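Local atomic coordinates of cyclic nucleotide-binding domain (CNMP-BD) protein (Geobacter metallireducens, PDB entry 3MDP), a protein that probably binds cyclic nucleotides through a double-stranded beta-helix domain and may act as a DNA-binding transcription factor. Residues Phe41-Ala47 with Tyr93-Ala99; Asn49-Glu55 with Pro104-Ile110; Ala82-Val86 with Ala136-Arg140. The contacts are given in a common frame with arbitrary orientation. Residues are numbered along the deposited sequence.

Contact 1: residues Phe41-Ala47 with Tyr93-Ala99; sequences FKENSKA and YHYTSSA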
loop_
_atom_site.group_PDB
_atom_site.type_symbol
_atom_site.label_atom_id
_atom_site.label_comp_id
_atom_site.label_asym_id
_atom_site.label_seq_id
_atom_site.Cartn_x
_atom_site.Cartn_y
_atom_site.Cartn_z
ATOM N N PHE A 41 -3.657 19.104 4.781
ATOM C CA PHE A 41 -4.774 18.368 5.362
ATOM C C PHE A 41 -4.394 17.857 6.744
ATOM O O PHE A 41 -3.218 17.781 7.074
ATOM C CB PHE A 41 -5.292 17.231 4.441
ATOM C CG PHE A 41 -4.259 16.184 4.057
ATOM C CD1 PHE A 41 -3.800 15.244 4.985
ATOM C CD2 PHE A 41 -3.795 16.098 2.754
ATOM C CE1 PHE A 41 -2.874 14.274 4.648
ATOM C CE2 PHE A 41 -2.891 15.123 2.398
ATOM C CZ PHE A 41 -2.434 14.187 3.351
ATOM N N LYS A 42 -5.409 17.516 7.528
ATOM C CA LYS A 42 -5.261 17.150 8.921
ATOM C C LYS A 42 -5.583 15.679 9.207
ATOM O O LYS A 42 -6.552 15.106 8.683
ATOM C CB LYS A 42 -6.196 18.014 9.775
ATOM C CG LYS A 42 -5.960 19.497 9.640
ATOM C CD LYS A 42 -6.935 20.288 10.495
ATOM C CE LYS A 42 -6.948 21.759 10.087
ATOM N NZ LYS A 42 -8.099 22.509 10.687
ATOM N N GLU A 43 -4.772 15.093 10.080
ATOM C CA GLU A 43 -5.043 13.771 10.644
ATOM C C GLU A 43 -6.481 13.680 11.135
ATOM O O GLU A 43 -7.001 14.611 11.742
ATOM C CB GLU A 43 -4.096 13.491 11.798
ATOM C CG GLU A 43 -4.158 12.056 12.334
ATOM C CD GLU A 43 -3.145 11.791 13.440
ATOM O OE1 GLU A 43 -2.254 12.650 13.658
ATOM O OE2 GLU A 43 -3.264 10.738 14.122
ATOM N N ASN A 44 -7.109 12.551 10.841
ATOM C CA ASN A 44 -8.467 12.212 11.253
ATOM C C ASN A 44 -9.568 12.823 10.408
ATOM O O ASN A 44 -10.718 12.452 10.573
ATOM C CB ASN A 44 -8.691 12.462 12.749
ATOM C CG ASN A 44 -7.818 11.573 13.600
ATOM O OD1 ASN A 44 -7.601 10.398 13.268
ATOM N ND2 ASN A 44 -7.280 12.121 14.669
ATOM N N SER A 45 -9.232 13.710 9.479
ATOM C CA SER A 45 -10.240 14.255 8.564
ATOM C C SER A 45 -10.566 13.220 7.518
ATOM O O SER A 45 -9.714 12.394 7.154
ATOM C CB SER A 45 -9.770 15.541 7.855
ATOM O OG SER A 45 -9.635 16.619 8.754
ATOM N N LYS A 46 -11.790 13.300 6.994
ATOM C CA LYS A 46 -12.202 12.474 5.867
ATOM C C LYS A 46 -11.247 12.698 4.708
ATOM O O LYS A 46 -10.968 13.836 4.328
ATOM C CB LYS A 46 -13.643 12.801 5.459
ATOM C CG LYS A 46 -14.256 11.912 4.390
ATOM C CD LYS A 46 -14.390 10.435 4.797
ATOM C CE LYS A 46 -15.476 9.759 3.974
ATOM N NZ LYS A 46 -15.010 8.466 3.476
ATOM N N ALA A 47 -10.737 11.615 4.150
ATOM C CA ALA A 47 -9.730 11.697 3.102
ATOM C C ALA A 47 -10.402 11.925 1.738
ATOM O O ALA A 47 -10.648 10.991 1.005
ATOM C CB ALA A 47 -8.847 10.434 3.086
ATOM N N TYR A 93 -10.670 5.456 5.054
ATOM C CA TYR A 93 -10.738 6.730 4.301
ATOM C C TYR A 93 -10.679 7.995 5.171
ATOM O O TYR A 93 -11.348 9.015 4.894
ATOM C CB TYR A 93 -11.987 6.757 3.405
ATOM C CG TYR A 93 -12.244 5.523 2.585
ATOM C CD1 TYR A 93 -11.310 5.077 1.632
ATOM C CD2 TYR A 93 -13.455 4.848 2.685
ATOM C CE1 TYR A 93 -11.561 3.951 0.857
ATOM C CE2 TYR A 93 -13.712 3.714 1.912
ATOM C CZ TYR A 93 -12.764 3.289 0.993
ATOM O OH TYR A 93 -13.006 2.197 0.229
ATOM N N HIS A 94 -9.864 7.942 6.218
ATOM C CA HIS A 94 -9.541 9.105 7.037
ATOM C C HIS A 94 -8.030 9.247 7.088
ATOM O O HIS A 94 -7.306 8.257 7.136
ATOM C CB HIS A 94 -10.163 9.000 8.445
ATOM C CG HIS A 94 -11.641 9.225 8.447
ATOM N ND1 HIS A 94 -12.529 8.322 7.897
ATOM C CD2 HIS A 94 -12.390 10.259 8.905
ATOM C CE1 HIS A 94 -13.760 8.793 8.016
ATOM N NE2 HIS A 94 -13.703 9.964 8.624
ATOM N N TYR A 95 -7.538 10.475 6.989
ATOM C CA TYR A 95 -6.089 10.684 6.975
ATOM C C TYR A 95 -5.441 10.170 8.271
ATOM O O TYR A 95 -5.920 10.432 9.383
ATOM C CB TYR A 95 -5.766 12.161 6.747
ATOM C CG TYR A 95 -6.196 12.722 5.394
ATOM C CD1 TYR A 95 -5.701 12.196 4.211
ATOM C CD2 TYR A 95 -7.057 13.829 5.305
ATOM C CE1 TYR A 95 -6.057 12.714 2.997
ATOM C CE2 TYR A 95 -7.424 14.358 4.081
ATOM C CZ TYR A 95 -6.914 13.818 2.930
ATOM O OH TYR A 95 -7.291 14.342 1.704
ATOM N N THR A 96 -4.344 9.435 8.117
ATOM C CA THR A 96 -3.653 8.821 9.251
ATOM C C THR A 96 -2.528 9.727 9.739
ATOM O O THR A 96 -1.887 9.468 10.768
ATOM C CB THR A 96 -3.097 7.424 8.872
ATOM O OG1 THR A 96 -2.257 7.539 7.708
ATOM C CG2 THR A 96 -4.262 6.437 8.594
ATOM N N SER A 97 -2.296 10.807 9.005
ATOM C CA SER A 97 -1.337 11.815 9.416
ATOM C C SER A 97 -1.771 13.141 8.841
ATOM O O SER A 97 -2.618 13.178 7.958
ATOM C CB SER A 97 0.065 11.415 8.927
ATOM O OG SER A 97 0.147 11.461 7.516
ATOM N N SER A 98 -1.212 14.233 9.356
ATOM C CA SER A 98 -1.382 15.528 8.755
ATOM C C SER A 98 -0.282 15.735 7.720
ATOM O O SER A 98 0.719 15.014 7.729
ATOM C CB SER A 98 -1.350 16.630 9.812
ATOM O OG SER A 98 -2.372 16.427 10.782
ATOM N N ALA A 99 -0.499 16.704 6.821
ATOM C CA ALA A 99 0.475 17.109 5.809
ATOM C C ALA A 99 0.702 18.622 5.820
ATOM O O ALA A 99 -0.255 19.418 5.824
ATOM C CB ALA A 99 0.043 16.662 4.427
HETATM O O HOH W 1 -1.703 15.024 13.093
HETATM O O HOH W 2 -7.074 8.381 11.061
#
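The end of strand 39-41 and the loop after it pair with the approach to and start of strand 98-101. The backbone hydrogen bonds run from end to end: A99 N to F41 O (2.9 Å), N44 N to Y95 O (2.8 Å), Y95 N to S45 O (2.9 Å) and A47 N to Y93 O (2.8 Å). A type II turn from K42 to S45 reverses segment 41-47, and E43 N donates a hydrogen bond to S98 OG (2.8 Å). Two waters add links, one joining E43 OE1 to S98 OG, the other N44 OD1 to Y95 O. Aromatic contacts form a layered stack: the rings of F41 and Y95 lie face to face, centroids 3.8 Å apart and planes at 11°, while A99 CB covers the other face of F41 and A47 CA that of Y95, both as CH-pi contacts. T96 OG1 hydrogen-bonds a succinate, probably from the crystallisation liquor. Strand 98-101 runs between strands 39-41 and 58-61, with A99 against V58 and L60, and Y95 OH bonds to N49 O at the start of strand 49-55.

Contact 2: residues Asn49-Glu55 with Pro104-Ile110; sequences NLMLLLE and PVRVVDI. With EDO (1,2-ethanediol), chain C.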
loop_
_atom_site.group_PDB
_atom_site.type_symbol
_atom_site.label_atom_id
_atom_site.label_comp_id
_atom_site.label_asym_id
_atom_site.label_seq_id
_atom_site.Cartn_x
_atom_site.Cartn_y
_atom_site.Cartn_z
ATOM N N ASN A 49 -9.216 14.031 -0.691
ATOM C CA ASN A 49 -8.242 14.547 -1.667
ATOM C C ASN A 49 -6.985 13.680 -1.733
ATOM O O ASN A 49 -6.326 13.455 -0.707
ATOM C CB ASN A 49 -7.836 15.971 -1.307
ATOM C CG ASN A 49 -9.021 16.925 -1.272
ATOM O OD1 ASN A 49 -9.732 17.007 -0.273
ATOM N ND2 ASN A 49 -9.255 17.627 -2.380
ATOM N N LEU A 50 -6.690 13.164 -2.931
ATOM C CA LEU A 50 -5.457 12.454 -3.202
ATOM C C LEU A 50 -4.576 13.471 -3.947
ATOM O O LEU A 50 -5.054 14.171 -4.842
ATOM C CB LEU A 50 -5.735 11.214 -4.041
ATOM C CG LEU A 50 -4.498 10.402 -4.423
ATOM C CD1 LEU A 50 -3.916 9.744 -3.180
ATOM C CD2 LEU A 50 -4.823 9.392 -5.502
HETATM N N MSE A 51 -3.328 13.602 -3.533
HETATM C CA MSE A 51 -2.451 14.601 -4.142
HETATM C C MSE A 51 -1.197 13.994 -4.742
HETATM O O MSE A 51 -0.683 12.990 -4.251
HETATM C CB MSE A 51 -2.100 15.693 -3.134
HETATM C CG MSE A 51 -3.271 16.599 -2.912
HETATM SE SE MSE A 51 -2.979 17.711 -1.385
HETATM C CE MSE A 51 -4.691 18.683 -1.353
ATOM N N LEU A 52 -0.765 14.576 -5.851
ATOM C CA LEU A 52 0.531 14.280 -6.491
ATOM C C LEU A 52 1.360 15.557 -6.313
ATOM O O LEU A 52 0.909 16.642 -6.664
ATOM C CB LEU A 52 0.379 13.975 -7.991
ATOM C CG LEU A 52 1.692 13.971 -8.799
ATOM C CD1 LEU A 52 2.485 12.709 -8.498
ATOM C CD2 LEU A 52 1.377 14.112 -10.302
ATOM N N LEU A 53 2.519 15.432 -5.692
ATOM C CA LEU A 53 3.396 16.578 -5.480
ATOM C C LEU A 53 4.149 16.905 -6.756
ATOM O O LEU A 53 4.889 16.087 -7.282
ATOM C CB LEU A 53 4.349 16.300 -4.327
ATOM C CG LEU A 53 5.220 17.458 -3.857
ATOM C CD1 LEU A 53 4.391 18.698 -3.454
ATOM C CD2 LEU A 53 6.130 16.969 -2.735
ATOM N N LEU A 54 3.936 18.106 -7.264
ATOM C CA LEU A 54 4.612 18.562 -8.482
ATOM C C LEU A 54 5.875 19.349 -8.199
ATOM O O LEU A 54 6.854 19.244 -8.944
ATOM C CB LEU A 54 3.684 19.416 -9.319
ATOM C CG LEU A 54 2.391 18.764 -9.812
ATOM C CD1 LEU A 54 1.509 19.805 -10.458
ATOM C CD2 LEU A 54 2.709 17.605 -10.803
ATOM N N GLU A 55 5.847 20.140 -7.135
ATOM C CA GLU A 55 6.930 21.031 -6.801
ATOM C C GLU A 55 6.886 21.307 -5.307
ATOM O O GLU A 55 5.803 21.391 -4.721
ATOM C CB GLU A 55 6.786 22.349 -7.578
ATOM C CG GLU A 55 7.904 23.348 -7.320
ATOM C CD GLU A 55 7.554 24.735 -7.814
ATOM O OE1 GLU A 55 6.713 24.836 -8.737
ATOM O OE2 GLU A 55 8.107 25.714 -7.270
ATOM N N PRO A 104 7.458 26.187 -0.937
ATOM C CA PRO A 104 6.262 26.482 -1.729
ATOM C C PRO A 104 5.859 25.242 -2.526
ATOM O O PRO A 104 6.705 24.615 -3.149
ATOM C CB PRO A 104 6.692 27.672 -2.602
ATOM C CG PRO A 104 7.845 28.349 -1.791
ATOM C CD PRO A 104 8.537 27.188 -1.111
ATOM N N VAL A 105 4.585 24.861 -2.444
ATOM C CA VAL A 105 4.112 23.575 -2.972
ATOM C C VAL A 105 3.103 23.785 -4.114
ATOM O O VAL A 105 2.245 24.668 -4.033
ATOM C CB VAL A 105 3.498 22.739 -1.842
ATOM C CG1 VAL A 105 2.470 21.694 -2.363
ATOM C CG2 VAL A 105 4.597 22.060 -1.022
ATOM N N ARG A 106 3.256 22.998 -5.181
ATOM C CA ARG A 106 2.192 22.765 -6.176
ATOM C C ARG A 106 1.879 21.270 -6.241
ATOM O O ARG A 106 2.785 20.412 -6.237
ATOM C CB ARG A 106 2.590 23.221 -7.577
ATOM C CG ARG A 106 2.795 24.707 -7.733
ATOM C CD ARG A 106 3.032 25.119 -9.208
ATOM N NE ARG A 106 4.296 24.569 -9.711
ATOM C CZ ARG A 106 4.425 23.606 -10.629
ATOM N NH1 ARG A 106 3.378 23.059 -11.233
ATOM N NH2 ARG A 106 5.638 23.203 -10.974
ATOM N N VAL A 107 0.594 20.978 -6.332
ATOM C CA VAL A 107 0.096 19.613 -6.408
ATOM C C VAL A 107 -0.968 19.497 -7.497
ATOM O O VAL A 107 -1.543 20.498 -7.930
ATOM C CB VAL A 107 -0.551 19.147 -5.086
ATOM C CG1 VAL A 107 0.418 19.248 -3.911
ATOM C CG2 VAL A 107 -1.885 19.964 -4.757
ATOM N N VAL A 108 -1.156 18.265 -7.968
ATOM C CA VAL A 108 -2.378 17.838 -8.568
ATOM C C VAL A 108 -3.272 17.320 -7.440
ATOM O O VAL A 108 -2.909 16.366 -6.724
ATOM C CB VAL A 108 -2.192 16.706 -9.586
ATOM C CG1 VAL A 108 -3.560 16.431 -10.219
ATOM C CG2 VAL A 108 -1.172 17.137 -10.676
ATOM N N ASP A 109 -4.419 17.973 -7.281
ATOM C CA ASP A 109 -5.423 17.624 -6.267
ATOM C C ASP A 109 -6.568 16.854 -6.944
ATOM O O ASP A 109 -7.285 17.381 -7.794
ATOM C CB ASP A 109 -5.917 18.925 -5.613
ATOM C CG ASP A 109 -6.956 18.717 -4.508
ATOM O OD1 ASP A 109 -7.254 17.578 -4.144
ATOM O OD2 ASP A 109 -7.504 19.742 -4.026
ATOM N N ILE A 110 -6.700 15.597 -6.571
ATOM C CA ILE A 110 -7.653 14.675 -7.163
ATOM C C ILE A 110 -8.796 14.429 -6.176
ATOM O O ILE A 110 -8.563 14.217 -4.983
ATOM C CB ILE A 110 -6.974 13.349 -7.555
ATOM C CG1 ILE A 110 -5.679 13.643 -8.313
ATOM C CG2 ILE A 110 -7.957 12.480 -8.376
ATOM C CD1 ILE A 110 -4.782 12.454 -8.533
HETATM C C1 EDO C . -10.338 18.089 -5.459
HETATM O O1 EDO C . -11.756 17.911 -5.286
HETATM C C2 EDO C . -10.052 18.941 -6.683
HETATM O O2 EDO C . -10.064 18.085 -7.812
HETATM O O HOH W 3 9.040 25.314 -4.119
#
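A classic beta bulge interrupts an otherwise regular antiparallel ladder between neighbouring strands. Hydrogen bonds pair L50 with I110 (L50 N to I110 O 3.0 Å, I110 N to L50 O 2.8 Å) and L52 with V108 (both N to O 2.9 Å); M51-D109 and L53-V107 are the non-hydrogen-bonded pairs. Then L54 and E55 both face R106, whose O accepts from L54 N (2.8 Å) and E55 N (3.2 Å), while R106 N returns a bond to E55 O (3.0 Å). This ladder occupies the middle of a four-stranded sheet of the cyclic nucleotide-binding fold, with strands 29-34 and 83-84 at its margins. At the bulge, E55 OE1 forms a salt bridge with R106 NE (2.6 Å), and L54 CB lies over a face of the guanidinium, which also pairs with E31. Near the other end, N49 ND2 donates to D109 OD1 (2.7 Å); D109 also salt-bridges K32. L50, L52 and I110 pack on helix 12-15, whereas M51, modelled as selenomethionine, and L53 lie against F84, M51 CG meeting V107 CG2 at 4.1 Å.

Contact 3: residues Ala82-Val86 with Ala136-Arg140; sequences AIFGV and AVLAR. With SIN (succinic acid), chain B.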
loop_
_atom_site.group_PDB
_atom_site.type_symbol
_atom_site.label_atom_id
_atom_site.label_comp_id
_atom_site.label_asym_id
_atom_site.label_seq_id
_atom_site.Cartn_x
_atom_site.Cartn_y
_atom_site.Cartn_z
ATOM N N ALA A 82 5.870 12.094 -6.167
ATOM C CA ALA A 82 5.252 11.144 -5.245
ATOM C C ALA A 82 3.848 11.600 -4.799
ATOM O O ALA A 82 3.552 12.802 -4.727
ATOM C CB ALA A 82 6.157 10.935 -4.029
ATOM N N ILE A 83 2.996 10.624 -4.499
ATOM C CA ILE A 83 1.655 10.878 -4.015
ATOM C C ILE A 83 1.549 10.884 -2.498
ATOM O O ILE A 83 2.334 10.217 -1.769
ATOM C CB ILE A 83 0.592 9.890 -4.645
ATOM C CG1 ILE A 83 0.797 8.447 -4.189
ATOM C CG2 ILE A 83 0.633 9.961 -6.200
ATOM C CD1 ILE A 83 -0.453 7.577 -4.399
ATOM N N PHE A 84 0.550 11.605 -2.016
ATOM C CA PHE A 84 0.217 11.634 -0.589
ATOM C C PHE A 84 -1.277 11.886 -0.440
ATOM O O PHE A 84 -1.951 12.157 -1.414
ATOM C CB PHE A 84 1.121 12.633 0.198
ATOM C CG PHE A 84 0.936 14.090 -0.188
ATOM C CD1 PHE A 84 1.502 14.597 -1.338
ATOM C CD2 PHE A 84 0.209 14.950 0.623
ATOM C CE1 PHE A 84 1.313 15.949 -1.705
ATOM C CE2 PHE A 84 0.061 16.284 0.299
ATOM C CZ PHE A 84 0.621 16.791 -0.867
ATOM N N GLY A 85 -1.808 11.710 0.763
ATOM C CA GLY A 85 -3.260 11.575 0.930
ATOM C C GLY A 85 -3.790 10.219 0.491
ATOM O O GLY A 85 -4.939 10.105 0.062
ATOM N N VAL A 86 -2.969 9.181 0.629
ATOM C CA VAL A 86 -3.288 7.845 0.107
ATOM C C VAL A 86 -4.524 7.206 0.754
ATOM O O VAL A 86 -5.193 6.367 0.140
ATOM C CB VAL A 86 -2.082 6.856 0.213
ATOM C CG1 VAL A 86 -0.942 7.310 -0.686
ATOM C CG2 VAL A 86 -1.602 6.687 1.688
ATOM N N ALA A 136 3.045 2.846 -4.253
ATOM C CA ALA A 136 3.484 4.160 -3.796
ATOM C C ALA A 136 3.891 4.147 -2.319
ATOM O O ALA A 136 4.941 4.714 -1.946
ATOM C CB ALA A 136 2.384 5.190 -4.015
ATOM N N VAL A 137 3.071 3.524 -1.479
ATOM C CA VAL A 137 3.363 3.490 -0.048
ATOM C C VAL A 137 4.542 2.567 0.240
ATOM O O VAL A 137 5.374 2.854 1.121
ATOM C CB VAL A 137 2.118 3.113 0.791
ATOM C CG1 VAL A 137 2.439 3.205 2.267
ATOM C CG2 VAL A 137 0.957 4.048 0.476
ATOM N N LEU A 138 4.644 1.474 -0.512
ATOM C CA LEU A 138 5.805 0.583 -0.401
ATOM C C LEU A 138 7.106 1.335 -0.708
ATOM O O LEU A 138 8.102 1.153 -0.027
ATOM C CB LEU A 138 5.662 -0.617 -1.343
ATOM C CG LEU A 138 6.779 -1.658 -1.330
ATOM C CD1 LEU A 138 6.967 -2.353 0.058
ATOM C CD2 LEU A 138 6.500 -2.679 -2.408
ATOM N N ALA A 139 7.070 2.172 -1.729
ATOM C CA ALA A 139 8.242 2.926 -2.197
ATOM C C ALA A 139 8.718 3.957 -1.180
ATOM O O ALA A 139 9.868 4.379 -1.230
ATOM C CB ALA A 139 7.927 3.620 -3.555
ATOM N N ARG A 140 7.864 4.342 -0.228
ATOM C CA ARG A 140 8.270 5.291 0.832
ATOM C C ARG A 140 9.404 4.788 1.722
ATOM O O ARG A 140 10.098 5.595 2.349
ATOM C CB ARG A 140 7.084 5.667 1.721
ATOM C CG ARG A 140 6.100 6.535 1.019
ATOM C CD ARG A 140 4.884 6.774 1.861
ATOM N NE ARG A 140 3.953 7.699 1.228
ATOM C CZ ARG A 140 2.820 8.113 1.784
ATOM N NH1 ARG A 140 2.453 7.690 3.000
ATOM N NH2 ARG A 140 2.059 8.959 1.133
HETATM C C1 SIN B . -0.371 9.860 3.555
HETATM O O1 SIN B . -0.251 9.952 2.296
HETATM O O2 SIN B . 0.158 8.899 4.175
HETATM C C2 SIN B . -1.183 10.885 4.328
HETATM C C3 SIN B . -2.057 10.255 5.394
HETATM C C4 SIN B . -3.032 9.273 4.810
HETATM O O3 SIN B . -3.339 9.357 3.605
HETATM O O4 SIN B . -3.553 8.361 5.550
HETATM O O HOH W 4 4.610 8.806 -1.280
#
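In the cyclic nucleotide-binding fold, a phosphate-binding element follows a short strand of the beta-helix, and a C-terminal helix packs against the barrel. Segment 82-86 occupies the corresponding place here, consistent with the anion found there: a succinate, probably from the crystallisation liquor, contacts both segments. R140, in the C-terminal segment 136-140, spans the gap with chi1 m and its remaining torsions all near 180°, so the extended chain carries the guanidinium to the loop. R140 NH2 donates to I83 O (3.2 Å), whereas the two terminal nitrogens grip one carboxylate of the succinate, R140 NH1 to O2 and R140 NH2 to O1, both 2.8 Å. G85 takes a positive phi, and its N makes a weak bond to succinate O1; V86 N gives succinate O1 a longer one (3.3 Å). S87 and T96 complete the site. With I83 at p, its CG1 lies 3.6 Å from A136 CB; with V86 at m and V137, in the conformer given, at t, V86 CG2 lies 3.9 Å from V137 CG2. F84, also p, turns its ring away from the helix, onto M51, L53, V58 and V78. The second subunit closes over this region, its L138 packing on V86 and its V137 on V137. A water joins the two segments, donating to I83 O at 2.7 Å and accepting from R140 NE at 2.8 Å.

How the contacts relate
From the N terminus, the chain enters contact 1 at 41-47, then contact 2 at 49-55, and contact 3 at 82-86. Their partners follow in the same order: 93-99 closes the first loop, 104-110 the second and 136-140 the third. Thus every pair of contacts crosses and none nests. Interleaving of this kind suits a double-stranded beta-helix, in which sequence-distant strands become neighbours. Contact 1 joins strands 39-41 and 98-101 at one edge of one sheet and the loops that lead from and to them, contact 2 zips the middle of the other, and contact 3 brings the C-terminal helix onto the latter's edge strand. They also touch directly: F41 packs on F84 and G85, and M51 O probably accepts from F84 N (2.9 Å).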